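Local structure of protein transport protein HOFQ (Aggregatibacter actinomycetemcomitans, 2Y3M) at residues P6-L12 with E69-F75; V120-L124 with L162-L166. The protein is the outer-membrane secretin of the competence system, probably forming the channel for DNA uptake, and its extra-membranous domains bind DNA. All coordinates share one frame. Residue numbers count along the deposited sequence, not the author numbering.

Overall arrangement
The chain starts on strand 6-14, which opens interaction 1. It then runs through helix 18-26, the hairpin 31-36/42-48 and helix 51-63, and returns on strand 67-76. Interaction 1 closes this 56-residue excursion by pairing the returning strand with the first. Residues 78-103 are not modelled. The chain resumes at strand 106-111, and helix 117-125 opens interaction 2. The hairpin 137-141/146-151 follows, and helix 153-166 closes the contact. The contacts neither nest nor cross: they follow in series, centres about 18 Å apart. They meet where Met-121 CE packs 3.7 Å from Tyr-74 CD2 and 3.8 Å from Phe-8 CE1, so helix 117-125 packs on the strand face carrying Phe-8 and Tyr-74.

Interaction 1. Residues P6-L12 with E69-F75; sequences PVFSIRL and ENGIYYF
Strand 69-75 runs antiparallel to strand 6-12, both extended, with axes 4.4 Å apart at 155°. Phe-8, Ile-10, Leu-12, Glu-69, Ile-72 and Tyr-74 share one face; Val-7, Ser-9, Tyr-73 and Phe-75 the other. Glu-69 CB lies 3.8 Å from Leu-12 CD2; the carboxylate salt-bridges Lys-62 of the second subunit. Asn-70 N bonds Arg-11 O weakly (3.3 Å). From Glu-69/Leu-12 to Tyr-73/Ser-9 three residues face two, a bulge-like slip; a water bridges Gly-71 O (2.9 Å) and Arg-11 N (2.7 Å). Ile-72 CG2 sits 4.0 Å from Phe-8 CD1. Within this chain 6-12 is the outermost strand of an antiparallel sheet, beside 69-75 and then 137-141; an antiparallel second-subunit strand continues it. Tyr-73 N bonds Ser-9 O (2.7 Å); Ser-9 N to Tyr-73 O (2.6 Å) is weak. Tyr-74 (chi1 t) meets Phe-8 (chi1 m) obliquely, centroids 4.7 Å apart. Phe-75 N bonds Val-7 O (3.1 Å) and Val-7 N bonds Phe-75 O (2.9 Å). Phe-75 CE1 (chi1 p) lies 3.7 Å from Ser-9 CB.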
ATOM      1  N   PRO B   6       2.889  30.953  -0.139  1.00 55.71           N
ATOM      2  CA  PRO B   6       2.029  30.080   0.677  1.00 49.68           C
ATOM      3  C   PRO B   6       1.798  28.685   0.085  1.00 47.69           C
ATOM      4  O   PRO B   6       1.607  28.542  -1.130  1.00 49.67           O
ATOM      5  CB  PRO B   6       0.708  30.856   0.756  1.00 47.14           C
ATOM      6  CG  PRO B   6       0.715  31.747  -0.438  1.00 50.18           C
ATOM      7  CD  PRO B   6       2.152  32.126  -0.648  1.00 55.54           C
ATOM      8  N   VAL B   7       1.817  27.675   0.956  1.00 44.81           N
ATOM      9  CA  VAL B   7       1.671  26.277   0.554  1.00 43.27           C
ATOM     10  C   VAL B   7       0.588  25.549   1.341  1.00 38.86           C
ATOM     11  O   VAL B   7       0.312  25.881   2.497  1.00 38.44           O
ATOM     12  CB  VAL B   7       3.001  25.467   0.710  1.00 47.31           C
ATOM     13  CG1 VAL B   7       4.087  25.991  -0.228  1.00 54.35           C
ATOM     14  CG2 VAL B   7       3.484  25.448   2.169  1.00 47.99           C
ATOM     15  N   PHE B   8      -0.023  24.559   0.697  1.00 37.78           N
ATOM     16  CA  PHE B   8      -0.860  23.587   1.383  1.00 35.31           C
ATOM     17  C   PHE B   8       0.037  22.447   1.855  1.00 35.00           C
ATOM     18  O   PHE B   8       1.005  22.082   1.188  1.00 37.10           O
ATOM     19  CB  PHE B   8      -1.968  23.070   0.465  1.00 36.70           C
ATOM     20  CG  PHE B   8      -2.995  24.114   0.102  1.00 39.04           C
ATOM     21  CD1 PHE B   8      -4.103  24.335   0.921  1.00 39.77           C
ATOM     22  CD2 PHE B   8      -2.854  24.879  -1.059  1.00 41.39           C
ATOM     23  CE1 PHE B   8      -5.057  25.299   0.590  1.00 44.08           C
ATOM     24  CE2 PHE B   8      -3.798  25.847  -1.399  1.00 44.92           C
ATOM     25  CZ  PHE B   8      -4.903  26.059  -0.574  1.00 46.31           C
ATOM     26  N   SER B   9      -0.284  21.899   3.019  1.00 34.21           N
ATOM     27  CA  SER B   9       0.537  20.877   3.645  1.00 34.92           C
ATOM     28  C   SER B   9      -0.340  19.792   4.236  1.00 34.00           C
ATOM     29  O   SER B   9      -1.348  20.084   4.874  1.00 34.93           O
ATOM     30  CB  SER B   9       1.393  21.492   4.744  1.00 38.15           C
ATOM     31  OG  SER B   9       2.473  20.641   5.059  1.00 42.06           O
ATOM     32  N   ILE B  10       0.043  18.539   4.013  1.00 33.78           N
ATOM     33  CA  ILE B  10      -0.677  17.411   4.591  1.00 33.63           C
ATOM     34  C   ILE B  10       0.285  16.312   5.056  1.00 34.68           C
ATOM     35  O   ILE B  10       1.261  15.978   4.376  1.00 35.28           O
ATOM     36  CB  ILE B  10      -1.772  16.870   3.628  1.00 33.73           C
ATOM     37  CG1 ILE B  10      -2.630  15.798   4.320  1.00 35.63           C
ATOM     38  CG2 ILE B  10      -1.154  16.382   2.321  1.00 33.93           C
ATOM     39  CD1 ILE B  10      -3.845  15.357   3.521  1.00 38.84           C
ATOM     40  N   ARG B  11       0.010  15.783   6.241  1.00 36.55           N
ATOM     41  CA  ARG B  11       0.808  14.717   6.818  1.00 39.19           C
ATOM     42  C   ARG B  11       0.132  13.369   6.579  1.00 37.66           C
ATOM     43  O   ARG B  11      -1.058  13.202   6.851  1.00 37.95           O
ATOM     44  CB  ARG B  11       1.030  14.980   8.310  1.00 45.07           C
ATOM     45  CG  ARG B  11       1.917  13.963   9.016  1.00 51.43           C
ATOM     46  CD  ARG B  11       2.365  14.486  10.377  1.00 61.68           C
ATOM     47  NE  ARG B  11       3.354  15.556  10.242  1.00 66.53           N
ATOM     48  CZ  ARG B  11       4.668  15.385  10.367  1.00 73.97           C
ATOM     49  NH1 ARG B  11       5.165  14.184  10.640  1.00 78.31           N
ATOM     50  NH2 ARG B  11       5.488  16.416  10.227  1.00 78.54           N
ATOM     51  N   LEU B  12       0.894  12.424   6.038  1.00 37.89           N
ATOM     52  CA  LEU B  12       0.441  11.047   5.878  1.00 38.00           C
ATOM     53  C   LEU B  12       1.165  10.165   6.885  1.00 41.57           C
ATOM     54  O   LEU B  12       2.394  10.062   6.868  1.00 44.59           O
ATOM     55  CB  LEU B  12       0.691  10.534   4.449  1.00 37.87           C
ATOM     56  CG  LEU B  12       0.048  11.211   3.226  1.00 37.36           C
ATOM     57  CD1 LEU B  12       0.334  10.397   1.966  1.00 40.47           C
ATOM     58  CD2 LEU B  12      -1.450  11.394   3.398  1.00 37.25           C
ATOM     59  N   GLU B  69      -4.596  10.227   6.745  1.00 52.99           N
ATOM     60  CA  GLU B  69      -4.306  11.635   6.549  1.00 51.98           C
ATOM     61  C   GLU B  69      -4.935  12.499   7.631  1.00 55.56           C
ATOM     62  O   GLU B  69      -6.105  12.327   7.987  1.00 61.42           O
ATOM     63  CB  GLU B  69      -4.727  12.103   5.147  1.00 53.81           C
ATOM     64  CG  GLU B  69      -5.936  11.385   4.548  1.00 59.90           C
ATOM     65  CD  GLU B  69      -6.425  12.018   3.251  1.00 65.82           C
ATOM     66  OE1 GLU B  69      -6.344  13.257   3.109  1.00 66.56           O
ATOM     67  OE2 GLU B  69      -6.909  11.272   2.375  1.00 70.48           O
ATOM     68  N   ASN B  70      -4.129  13.410   8.165  1.00 56.13           N
ATOM     69  CA  ASN B  70      -4.593  14.420   9.098  1.00 55.56           C
ATOM     70  C   ASN B  70      -5.087  15.628   8.301  1.00 50.12           C
ATOM     71  O   ASN B  70      -5.028  15.620   7.070  1.00 47.67           O
ATOM     72  CB  ASN B  70      -3.462  14.795  10.061  1.00 60.11           C
ATOM     73  CG  ASN B  70      -3.021  13.620  10.933  1.00 68.27           C
ATOM     74  OD1 ASN B  70      -1.834  13.286  10.994  1.00 73.35           O
ATOM     75  ND2 ASN B  70      -3.981  12.980  11.600  1.00 70.40           N
ATOM     76  N   GLY B  71      -5.586  16.653   8.983  1.00 50.05           N
ATOM     77  CA  GLY B  71      -6.073  17.850   8.299  1.00 46.33           C
ATOM     78  C   GLY B  71      -5.023  18.513   7.420  1.00 43.19           C
ATOM     79  O   GLY B  71      -3.821  18.318   7.614  1.00 44.61           O
ATOM     80  N   ILE B  72      -5.481  19.292   6.445  1.00 40.60           N
ATOM     81  CA  ILE B  72      -4.583  20.073   5.599  1.00 38.94           C
ATOM     82  C   ILE B  72      -4.207  21.381   6.303  1.00 39.17           C
ATOM     83  O   ILE B  72      -5.032  22.004   6.975  1.00 40.12           O
ATOM     84  CB  ILE B  72      -5.173  20.351   4.198  1.00 38.22           C
ATOM     85  CG1 ILE B  72      -5.597  19.050   3.510  1.00 40.03           C
ATOM     86  CG2 ILE B  72      -4.167  21.085   3.312  1.00 38.37           C
ATOM     87  CD1 ILE B  72      -7.092  18.803   3.515  1.00 41.45           C
ATOM     88  N   TYR B  73      -2.946  21.771   6.155  1.00 39.52           N
ATOM     89  CA  TYR B  73      -2.412  22.962   6.788  1.00 40.90           C
ATOM     90  C   TYR B  73      -1.994  23.948   5.691  1.00 39.02           C
ATOM     91  O   TYR B  73      -1.272  23.583   4.767  1.00 39.39           O
ATOM     92  CB  TYR B  73      -1.237  22.552   7.691  1.00 45.45           C
ATOM     93  CG  TYR B  73      -0.675  23.613   8.619  1.00 50.98           C
ATOM     94  CD1 TYR B  73      -1.505  24.379   9.444  1.00 54.46           C
ATOM     95  CD2 TYR B  73       0.705  23.816   8.709  1.00 57.02           C
ATOM     96  CE1 TYR B  73      -0.973  25.345  10.313  1.00 60.36           C
ATOM     97  CE2 TYR B  73       1.248  24.775   9.572  1.00 62.66           C
ATOM     98  CZ  TYR B  73       0.405  25.535  10.369  1.00 64.09           C
ATOM     99  OH  TYR B  73       0.942  26.481  11.215  1.00 70.72           O
ATOM    100  N   TYR B  74      -2.480  25.185   5.777  1.00 38.39           N
ATOM    101  CA  TYR B  74      -2.155  26.223   4.792  1.00 37.65           C
ATOM    102  C   TYR B  74      -1.430  27.388   5.468  1.00 39.74           C
ATOM    103  O   TYR B  74      -1.989  28.069   6.327  1.00 41.01           O
ATOM    104  CB  TYR B  74      -3.422  26.690   4.060  1.00 37.37           C
ATOM    105  CG  TYR B  74      -3.213  27.851   3.106  1.00 38.79           C
ATOM    106  CD1 TYR B  74      -2.627  27.660   1.845  1.00 39.39           C
ATOM    107  CD2 TYR B  74      -3.605  29.140   3.462  1.00 40.00           C
ATOM    108  CE1 TYR B  74      -2.433  28.739   0.972  1.00 41.96           C
ATOM    109  CE2 TYR B  74      -3.415  30.221   2.602  1.00 42.22           C
ATOM    110  CZ  TYR B  74      -2.831  30.018   1.365  1.00 43.41           C
ATOM    111  OH  TYR B  74      -2.660  31.103   0.530  1.00 46.57           O
ATOM    112  N   PHE B  75      -0.175  27.601   5.078  1.00 41.29           N
ATOM    113  CA  PHE B  75       0.695  28.560   5.753  1.00 44.79           C
ATOM    114  C   PHE B  75       1.796  29.048   4.817  1.00 47.22           C
ATOM    115  O   PHE B  75       1.974  28.502   3.724  1.00 47.21           O
ATOM    116  CB  PHE B  75       1.309  27.917   7.009  1.00 48.54           C
ATOM    117  CG  PHE B  75       2.358  26.872   6.716  1.00 50.73           C
ATOM    118  CD1 PHE B  75       2.006  25.634   6.181  1.00 48.47           C
ATOM    119  CD2 PHE B  75       3.703  27.129   6.980  1.00 56.89           C
ATOM    120  CE1 PHE B  75       2.977  24.670   5.911  1.00 52.28           C
ATOM    121  CE2 PHE B  75       4.679  26.172   6.716  1.00 61.20           C
ATOM    122  CZ  PHE B  75       4.317  24.941   6.180  1.00 59.25           C
TER
HETATM  123  O   HOH W   1      -1.056  17.644   7.903  1.00 44.05           O

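Interaction 2. Residues V120-L124 with L162-L166; sequences VMKSL and LIKEL
This is an apolar helix-helix contact on the helical side of the domain 106-166, whose beta-alpha-beta-beta-alpha order is consistent with the type I KH-like fold of secretin periplasmic domains. The alpha-helical axes approach to 10.6 Å at 123°, and the contact buries 275 Å² without a hydrogen bond. The closest CA pair is Val-120 and Leu-166, at 6.7 Å. Val-120 (chi1 t) points toward the other helix. Val-120 CG1 lies 3.9 Å from Ile-163 CG1 and 4.0 Å from Leu-166 CD1. One turn on, Leu-124 (m, t) reaches between three side chains. Leu-124 CD2 is 3.5 Å from Leu-162 CG and 3.8 Å from Leu-166 CD1, and Leu-124 CD1 is 3.8 Å from Ile-163 CG1. Ser-123 OG touches Leu-166 CD2 at 3.5 Å. Met-121 points away from helix 162-166. It packs on Ile-138 and Phe-140 of strand 137-141, while Val-120, Met-121 and Ile-163 rest on Leu-147 of strand 146-151, so both helices lie against the sheet.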
ATOM      1  N   VAL B 120     -13.992  25.827  -0.513  1.00 38.99           N
ATOM      2  CA  VAL B 120     -13.886  27.192   0.002  1.00 36.88           C
ATOM      3  C   VAL B 120     -12.444  27.686  -0.125  1.00 36.04           C
ATOM      4  O   VAL B 120     -12.202  28.790  -0.622  1.00 36.84           O
ATOM      5  CB  VAL B 120     -14.352  27.290   1.472  1.00 35.13           C
ATOM      6  CG1 VAL B 120     -14.160  28.704   2.024  1.00 33.65           C
ATOM      7  CG2 VAL B 120     -15.804  26.878   1.594  1.00 36.77           C
ATOM      8  N   MET B 121     -11.499  26.846   0.297  1.00 35.11           N
ATOM      9  CA  MET B 121     -10.073  27.159   0.216  1.00 35.11           C
ATOM     10  C   MET B 121      -9.567  27.381  -1.207  1.00 37.43           C
ATOM     11  O   MET B 121      -8.727  28.244  -1.430  1.00 37.87           O
ATOM     12  CB  MET B 121      -9.236  26.093   0.930  1.00 35.21           C
ATOM     13  CG  MET B 121      -9.309  26.195   2.447  1.00 33.48           C
ATOM     14  SD  MET B 121      -8.705  27.773   3.099  1.00 32.67           S
ATOM     15  CE  MET B 121      -6.934  27.558   2.971  1.00 33.44           C
ATOM     16  N   LYS B 122     -10.077  26.612  -2.163  1.00 39.74           N
ATOM     17  CA  LYS B 122      -9.737  26.829  -3.569  1.00 42.85           C
ATOM     18  C   LYS B 122     -10.257  28.177  -4.054  1.00 43.53           C
ATOM     19  O   LYS B 122      -9.563  28.901  -4.762  1.00 45.56           O
ATOM     20  CB  LYS B 122     -10.294  25.712  -4.450  1.00 46.46           C
ATOM     21  CG  LYS B 122      -9.590  24.385  -4.293  1.00 47.61           C
ATOM     22  CD  LYS B 122     -10.246  23.341  -5.164  1.00 52.41           C
ATOM     23  CE  LYS B 122     -10.194  21.981  -4.506  1.00 53.54           C
ATOM     24  NZ  LYS B 122     -11.013  20.988  -5.257  1.00 59.09           N
ATOM     25  N   SER B 123     -11.484  28.503  -3.666  1.00 42.91           N
ATOM     26  CA  SER B 123     -12.087  29.792  -3.992  1.00 44.34           C
ATOM     27  C   SER B 123     -11.305  30.946  -3.351  1.00 42.58           C
ATOM     28  O   SER B 123     -10.955  31.910  -4.031  1.00 45.28           O
ATOM     29  CB  SER B 123     -13.556  29.814  -3.553  1.00 44.46           C
ATOM     30  OG  SER B 123     -14.174  31.036  -3.908  1.00 47.66           O
ATOM     31  N   LEU B 124     -11.015  30.826  -2.055  1.00 39.12           N
ATOM     32  CA  LEU B 124     -10.277  31.854  -1.310  1.00 38.61           C
ATOM     33  C   LEU B 124      -8.856  32.089  -1.822  1.00 39.94           C
ATOM     34  O   LEU B 124      -8.392  33.227  -1.858  1.00 41.90           O
ATOM     35  CB  LEU B 124     -10.201  31.507   0.179  1.00 35.98           C
ATOM     36  CG  LEU B 124     -11.449  31.421   1.060  1.00 35.34           C
ATOM     37  CD1 LEU B 124     -11.065  30.910   2.439  1.00 34.11           C
ATOM     38  CD2 LEU B 124     -12.137  32.755   1.173  1.00 37.12           C
ATOM     39  N   LEU B 162     -15.839  36.420   4.403  1.00 40.04           N
ATOM     40  CA  LEU B 162     -15.800  35.821   3.067  1.00 40.18           C
ATOM     41  C   LEU B 162     -16.235  34.345   3.075  1.00 40.14           C
ATOM     42  O   LEU B 162     -16.967  33.902   2.184  1.00 41.36           O
ATOM     43  CB  LEU B 162     -14.409  35.981   2.461  1.00 40.58           C
ATOM     44  CG  LEU B 162     -14.143  35.655   0.989  1.00 43.04           C
ATOM     45  CD1 LEU B 162     -15.219  36.171   0.034  1.00 45.51           C
ATOM     46  CD2 LEU B 162     -12.774  36.206   0.619  1.00 45.77           C
ATOM     47  N   ILE B 163     -15.805  33.606   4.096  1.00 39.57           N
ATOM     48  CA  ILE B 163     -16.130  32.189   4.219  1.00 40.26           C
ATOM     49  C   ILE B 163     -17.624  31.981   4.425  1.00 42.36           C
ATOM     50  O   ILE B 163     -18.214  31.073   3.836  1.00 43.73           O
ATOM     51  CB  ILE B 163     -15.319  31.516   5.346  1.00 40.83           C
ATOM     52  CG1 ILE B 163     -13.866  31.339   4.898  1.00 40.10           C
ATOM     53  CG2 ILE B 163     -15.932  30.168   5.738  1.00 42.14           C
ATOM     54  CD1 ILE B 163     -12.894  31.086   6.023  1.00 42.19           C
ATOM     55  N   LYS B 164     -18.231  32.841   5.238  1.00 43.70           N
ATOM     56  CA  LYS B 164     -19.658  32.761   5.514  1.00 47.18           C
ATOM     57  C   LYS B 164     -20.535  33.107   4.309  1.00 48.30           C
ATOM     58  O   LYS B 164     -21.669  32.630   4.216  1.00 52.01           O
ATOM     59  CB  LYS B 164     -20.019  33.591   6.750  1.00 50.07           C
ATOM     60  CG  LYS B 164     -19.534  32.937   8.048  1.00 53.29           C
ATOM     61  CD  LYS B 164     -20.178  33.522   9.290  1.00 60.07           C
ATOM     62  CE  LYS B 164     -19.880  32.630  10.493  1.00 65.44           C
ATOM     63  NZ  LYS B 164     -20.370  33.204  11.775  1.00 73.53           N
ATOM     64  N   GLU B 165     -20.009  33.913   3.388  1.00 46.43           N
ATOM     65  CA  GLU B 165     -20.700  34.176   2.124  1.00 49.09           C
ATOM     66  C   GLU B 165     -20.610  32.980   1.184  1.00 50.38           C
ATOM     67  O   GLU B 165     -21.550  32.693   0.444  1.00 54.79           O
ATOM     68  CB  GLU B 165     -20.154  35.428   1.422  1.00 48.54           C
ATOM     69  CG  GLU B 165     -20.513  36.756   2.083  1.00 49.00           C
ATOM     70  CD  GLU B 165     -21.964  36.836   2.576  1.00 52.80           C
ATOM     71  OE1 GLU B 165     -22.902  36.439   1.842  1.00 56.29           O
ATOM     72  OE2 GLU B 165     -22.157  37.319   3.707  1.00 52.98           O
ATOM     73  N   LEU B 166     -19.474  32.291   1.221  1.00 47.58           N
ATOM     74  CA  LEU B 166     -19.237  31.140   0.354  1.00 49.22           C
ATOM     75  C   LEU B 166     -19.929  29.883   0.870  1.00 50.88           C
ATOM     76  O   LEU B 166     -20.101  28.914   0.127  1.00 53.93           O
ATOM     77  CB  LEU B 166     -17.735  30.883   0.206  1.00 46.75           C
ATOM     78  CG  LEU B 166     -16.890  31.845  -0.633  1.00 46.90           C
ATOM     79  CD1 LEU B 166     -15.417  31.627  -0.330  1.00 43.85           C
ATOM     80  CD2 LEU B 166     -17.165  31.681  -2.121  1.00 50.94           C
TER